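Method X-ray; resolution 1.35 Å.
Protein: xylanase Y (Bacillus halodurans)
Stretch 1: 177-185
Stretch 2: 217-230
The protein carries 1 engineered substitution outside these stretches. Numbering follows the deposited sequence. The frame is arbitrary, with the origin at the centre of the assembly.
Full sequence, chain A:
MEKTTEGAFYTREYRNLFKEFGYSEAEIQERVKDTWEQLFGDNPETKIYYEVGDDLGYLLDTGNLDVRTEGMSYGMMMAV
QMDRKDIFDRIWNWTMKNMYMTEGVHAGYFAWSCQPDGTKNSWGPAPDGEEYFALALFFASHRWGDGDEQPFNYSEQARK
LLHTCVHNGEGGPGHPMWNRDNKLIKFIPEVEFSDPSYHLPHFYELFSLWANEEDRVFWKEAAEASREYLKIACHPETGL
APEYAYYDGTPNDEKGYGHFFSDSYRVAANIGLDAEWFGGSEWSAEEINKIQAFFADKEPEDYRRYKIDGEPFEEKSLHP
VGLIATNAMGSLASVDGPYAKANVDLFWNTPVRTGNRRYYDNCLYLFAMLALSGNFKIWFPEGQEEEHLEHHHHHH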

# COMPACT_ATOMS: atom_id res chain seq x y z
N MET A 177 4.98 14.07 -8.79
CA MET A 177 4.00 13.43 -7.92
C MET A 177 4.21 13.83 -6.46
O MET A 177 3.42 13.46 -5.59
CB MET A 177 4.04 11.91 -8.06
CG MET A 177 3.42 11.43 -9.36
SD MET A 177 3.29 9.64 -9.41
CE MET A 177 2.07 9.44 -10.70
N TRP A 178 5.28 14.57 -6.21
CA TRP A 178 5.60 15.07 -4.88
C TRP A 178 5.75 16.57 -5.01
O TRP A 178 6.33 17.06 -5.98
CB TRP A 178 6.93 14.50 -4.37
CG TRP A 178 6.80 13.23 -3.58
CD1 TRP A 178 6.85 13.10 -2.22
CD2 TRP A 178 6.56 11.92 -4.10
NE1 TRP A 178 6.66 11.79 -1.87
CE2 TRP A 178 6.48 11.04 -3.00
CE3 TRP A 178 6.41 11.41 -5.40
CZ2 TRP A 178 6.25 9.67 -3.16
CZ3 TRP A 178 6.18 10.05 -5.55
CH2 TRP A 178 6.11 9.19 -4.43
N ASN A 179 5.23 17.31 -4.04
CA ASN A 179 5.39 18.76 -4.06
C ASN A 179 6.83 18.96 -3.62
O ASN A 179 7.24 18.47 -2.56
CB ASN A 179 4.42 19.42 -3.09
CG ASN A 179 4.62 20.92 -2.99
OD1 ASN A 179 5.59 21.38 -2.39
ND2 ASN A 179 3.72 21.68 -3.60
N ARG A 180 7.61 19.65 -4.44
CA ARG A 180 9.03 19.87 -4.14
C ARG A 180 9.32 20.72 -2.91
O ARG A 180 10.37 20.58 -2.29
CB ARG A 180 9.71 20.49 -5.37
CG ARG A 180 9.67 19.60 -6.60
CD ARG A 180 10.50 18.34 -6.40
NE ARG A 180 11.93 18.63 -6.38
CZ ARG A 180 12.63 19.04 -7.43
NH1 ARG A 180 13.93 19.29 -7.32
NH2 ARG A 180 12.03 19.22 -8.60
N ASP A 181 8.38 21.60 -2.55
CA ASP A 181 8.57 22.47 -1.40
C ASP A 181 8.27 21.80 -0.06
O ASP A 181 9.05 21.93 0.88
CB ASP A 181 7.73 23.73 -1.55
CG ASP A 181 8.11 24.54 -2.77
OD1 ASP A 181 9.31 24.82 -2.94
OD2 ASP A 181 7.21 24.91 -3.55
N ASN A 182 7.15 21.09 0.03
CA ASN A 182 6.81 20.43 1.29
C ASN A 182 7.17 18.95 1.35
O ASN A 182 6.99 18.31 2.39
CB ASN A 182 5.32 20.62 1.62
CG ASN A 182 4.39 20.05 0.56
OD1 ASN A 182 4.68 19.02 -0.04
ND2 ASN A 182 3.26 20.72 0.34
N LYS A 183 7.69 18.42 0.25
CA LYS A 183 8.12 17.02 0.17
C LYS A 183 7.00 16.01 0.41
O LYS A 183 7.27 14.87 0.81
CB LYS A 183 9.26 16.74 1.16
CG LYS A 183 10.55 17.50 0.89
CD LYS A 183 10.44 18.97 1.26
CE LYS A 183 11.78 19.67 1.13
NZ LYS A 183 12.35 19.55 -0.24
N LEU A 184 5.76 16.40 0.15
CA LEU A 184 4.62 15.51 0.36
C LEU A 184 4.10 14.93 -0.95
O LEU A 184 3.99 15.64 -1.95
CB LEU A 184 3.48 16.26 1.05
CG LEU A 184 3.75 16.88 2.42
CD1 LEU A 184 2.52 17.65 2.86
CD2 LEU A 184 4.10 15.80 3.43
N ILE A 185 3.76 13.64 -0.93
CA ILE A 185 3.21 13.00 -2.12
C ILE A 185 1.83 13.63 -2.36
O ILE A 185 1.13 14.01 -1.41
CB ILE A 185 3.08 11.47 -1.92
CG1 ILE A 185 2.70 10.79 -3.24
CG2 ILE A 185 2.05 11.15 -0.83
CD1 ILE A 185 2.71 9.27 -3.17
N VAL A 217 18.75 12.81 -0.83
CA VAL A 217 18.48 13.71 0.28
C VAL A 217 16.98 14.03 0.27
O VAL A 217 16.33 14.03 1.31
CB VAL A 217 19.30 15.01 0.16
CG1 VAL A 217 18.83 16.03 1.21
CG2 VAL A 217 20.78 14.71 0.36
N PHE A 218 16.44 14.29 -0.92
CA PHE A 218 15.01 14.58 -1.06
C PHE A 218 14.17 13.46 -0.46
O PHE A 218 13.23 13.72 0.30
CB PHE A 218 14.63 14.72 -2.54
CG PHE A 218 13.15 14.74 -2.77
CD1 PHE A 218 12.42 15.92 -2.61
CD2 PHE A 218 12.47 13.57 -3.10
CE1 PHE A 218 11.03 15.92 -2.77
CE2 PHE A 218 11.09 13.56 -3.26
CZ PHE A 218 10.37 14.73 -3.09
N TRP A 219 14.48 12.21 -0.79
CA TRP A 219 13.70 11.10 -0.27
C TRP A 219 13.77 10.98 1.25
O TRP A 219 12.79 10.58 1.88
CB TRP A 219 14.12 9.79 -0.96
CG TRP A 219 13.57 9.71 -2.36
CD1 TRP A 219 14.27 9.66 -3.53
CD2 TRP A 219 12.18 9.71 -2.73
NE1 TRP A 219 13.41 9.64 -4.60
CE2 TRP A 219 12.12 9.67 -4.14
CE3 TRP A 219 10.98 9.75 -2.00
CZ2 TRP A 219 10.91 9.66 -4.84
CZ3 TRP A 219 9.78 9.74 -2.70
CH2 TRP A 219 9.75 9.70 -4.10
N LYS A 220 14.90 11.34 1.83
CA LYS A 220 15.03 11.31 3.28
C LYS A 220 14.09 12.38 3.85
O LYS A 220 13.40 12.16 4.85
CB LYS A 220 16.47 11.61 3.69
CG LYS A 220 16.67 11.66 5.19
CD LYS A 220 18.12 11.95 5.54
CE LYS A 220 18.30 12.10 7.03
NZ LYS A 220 19.71 12.37 7.38
N GLU A 221 14.05 13.54 3.19
CA GLU A 221 13.19 14.63 3.63
C GLU A 221 11.72 14.27 3.45
O GLU A 221 10.87 14.70 4.23
CB GLU A 221 13.52 15.91 2.87
CG GLU A 221 14.98 16.32 3.01
CD GLU A 221 15.34 17.54 2.20
OE1 GLU A 221 14.85 17.68 1.07
OE2 GLU A 221 16.14 18.36 2.70
N ALA A 222 11.41 13.50 2.40
CA ALA A 222 10.03 13.09 2.15
C ALA A 222 9.57 12.14 3.26
O ALA A 222 8.42 12.21 3.71
CB ALA A 222 9.92 12.41 0.79
N ALA A 223 10.45 11.25 3.69
CA ALA A 223 10.11 10.31 4.76
C ALA A 223 9.74 11.09 6.03
O ALA A 223 8.71 10.82 6.66
CB ALA A 223 11.28 9.38 5.05
N GLU A 224 10.57 12.07 6.38
CA GLU A 224 10.34 12.89 7.57
C GLU A 224 9.06 13.71 7.41
O GLU A 224 8.26 13.82 8.34
CB GLU A 224 11.54 13.81 7.81
CG GLU A 224 11.39 14.78 8.98
CD GLU A 224 11.00 14.09 10.27
OE1 GLU A 224 11.45 12.94 10.50
OE2 GLU A 224 10.26 14.70 11.08
N ALA A 225 8.87 14.30 6.23
CA ALA A 225 7.69 15.10 5.96
C ALA A 225 6.41 14.27 6.10
O ALA A 225 5.42 14.73 6.66
CB ALA A 225 7.77 15.71 4.56
N SER A 226 6.44 13.05 5.58
CA SER A 226 5.27 12.19 5.67
C SER A 226 4.95 11.78 7.10
O SER A 226 3.78 11.70 7.48
CB SER A 226 5.44 10.94 4.80
OG SER A 226 5.24 11.26 3.43
N ARG A 227 5.98 11.51 7.90
CA ARG A 227 5.75 11.13 9.28
C ARG A 227 5.10 12.28 10.04
O ARG A 227 4.19 12.08 10.85
CB ARG A 227 7.06 10.70 9.96
CG ARG A 227 7.64 9.40 9.38
CD ARG A 227 8.54 8.69 10.38
NE ARG A 227 8.97 7.38 9.89
CZ ARG A 227 10.03 7.18 9.12
NH1 ARG A 227 10.79 8.20 8.74
NH2 ARG A 227 10.34 5.95 8.72
N GLU A 228 5.55 13.50 9.77
CA GLU A 228 4.97 14.66 10.44
C GLU A 228 3.56 14.93 9.94
O GLU A 228 2.69 15.34 10.71
CB GLU A 228 5.85 15.89 10.23
CG GLU A 228 7.13 15.86 11.05
CD GLU A 228 6.85 15.70 12.54
OE1 GLU A 228 6.17 16.56 13.11
OE2 GLU A 228 7.32 14.70 13.13
N TYR A 229 3.33 14.69 8.66
CA TYR A 229 2.02 14.92 8.06
C TYR A 229 0.96 14.00 8.67
O TYR A 229 -0.15 14.43 8.95
CB TYR A 229 2.10 14.68 6.54
CG TYR A 229 0.82 14.97 5.79
CD1 TYR A 229 0.30 16.26 5.70
CD2 TYR A 229 0.14 13.94 5.13
CE1 TYR A 229 -0.86 16.52 4.98
CE2 TYR A 229 -1.02 14.19 4.40
CZ TYR A 229 -1.51 15.48 4.33
OH TYR A 229 -2.65 15.73 3.60
N LEU A 230 1.32 12.74 8.88
CA LEU A 230 0.38 11.80 9.47
C LEU A 230 -0.07 12.26 10.85
O LEU A 230 -1.22 12.03 11.25
CB LEU A 230 1.00 10.39 9.54
CG LEU A 230 1.15 9.67 8.20
CD1 LEU A 230 1.81 8.32 8.43
CD2 LEU A 230 -0.20 9.50 7.54
O HOH W 1 5.93 12.39 0.98
O HOH W 2 15.09 18.62 -1.53

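Residues 177-185, with no regular helix or strand, pack against one side of a helix, residues 217-230, which runs on in both directions beyond the stretch; the contact buries 544 Å² in all, and the backbones come nearest where Lys183 CA lies 4.8 Å from Ala222 CA. Met177 does not reach the helix. Trp178 does, and two aromatic side chains meet it edge-on. The edge of Trp219 points at one face of the Trp178 indole, with planes at 82° and Trp178 CZ2 3.6 Å from Trp219 CZ3, so that ring hydrogens of one indole meet the π cloud of the other. Phe218 makes a more offset edge-to-face pair with the five-membered ring of Trp178, and Phe218 CZ also sits 3.7 Å from Trp178 CB.

Asn179 points away from the helix and instead holds the segment together. Asn179 OD1 accepts hydrogen bonds from Asn182 N (2.9 Å) and, weakly, from Asp181 N (2.8 Å), while Asn179 N donates to Leu184 O (2.9 Å), drawing the two ends of the turn together. Arg180 starts out sideways, yet its aliphatic part comes back to the helix, with Arg180 CD 4.4 Å from Phe218 CE1. Asp181 points away and makes no contact with the helix. Asn182 lends structure to the segment through Asn182 OD1, which accepts from Leu184 N at 2.8 Å; Asn182 O lies 3.5 Å from Ala225 CB.

Lys183 is the residue of the segment most covered by the helix. It adopts positive phi (60°), and its side chain passes Phe218, where Lys183 CG lies 4.0 Å from Phe218 CE1, before the ammonium reaches Glu221. The salt bridge from Lys183 NZ to Glu221 OE1 is long at 3.4 Å, and its hydrogen bond is weak; water 2 bridges the same two atoms, donating to Glu221 OE1 (2.8 Å) and weakly accepting from Lys183 NZ (3.2 Å). Lys183 NZ also donates to Arg180 O (3.0 Å), tying the charge back to its own segment. The small side chain of Ala222 accompanies a close backbone approach, in which Ala222 CA makes a CA-H...O contact with Lys183 O at 3.5 Å. Lys183 O also accepts from water 1 (2.8 Å), which lies 2.8 Å from Ser226 OG and accepts weak hydrogen bonds from Trp178 NE1 and Ile185 N, so one water serves polar groups of both stretches.

Leu184 closes the contact: Leu184 CD2 packs 3.8 Å from Ala225 CB and 3.9 Å from Tyr229 CB, one helical turn apart. Ile185 contributes little beyond its backbone N.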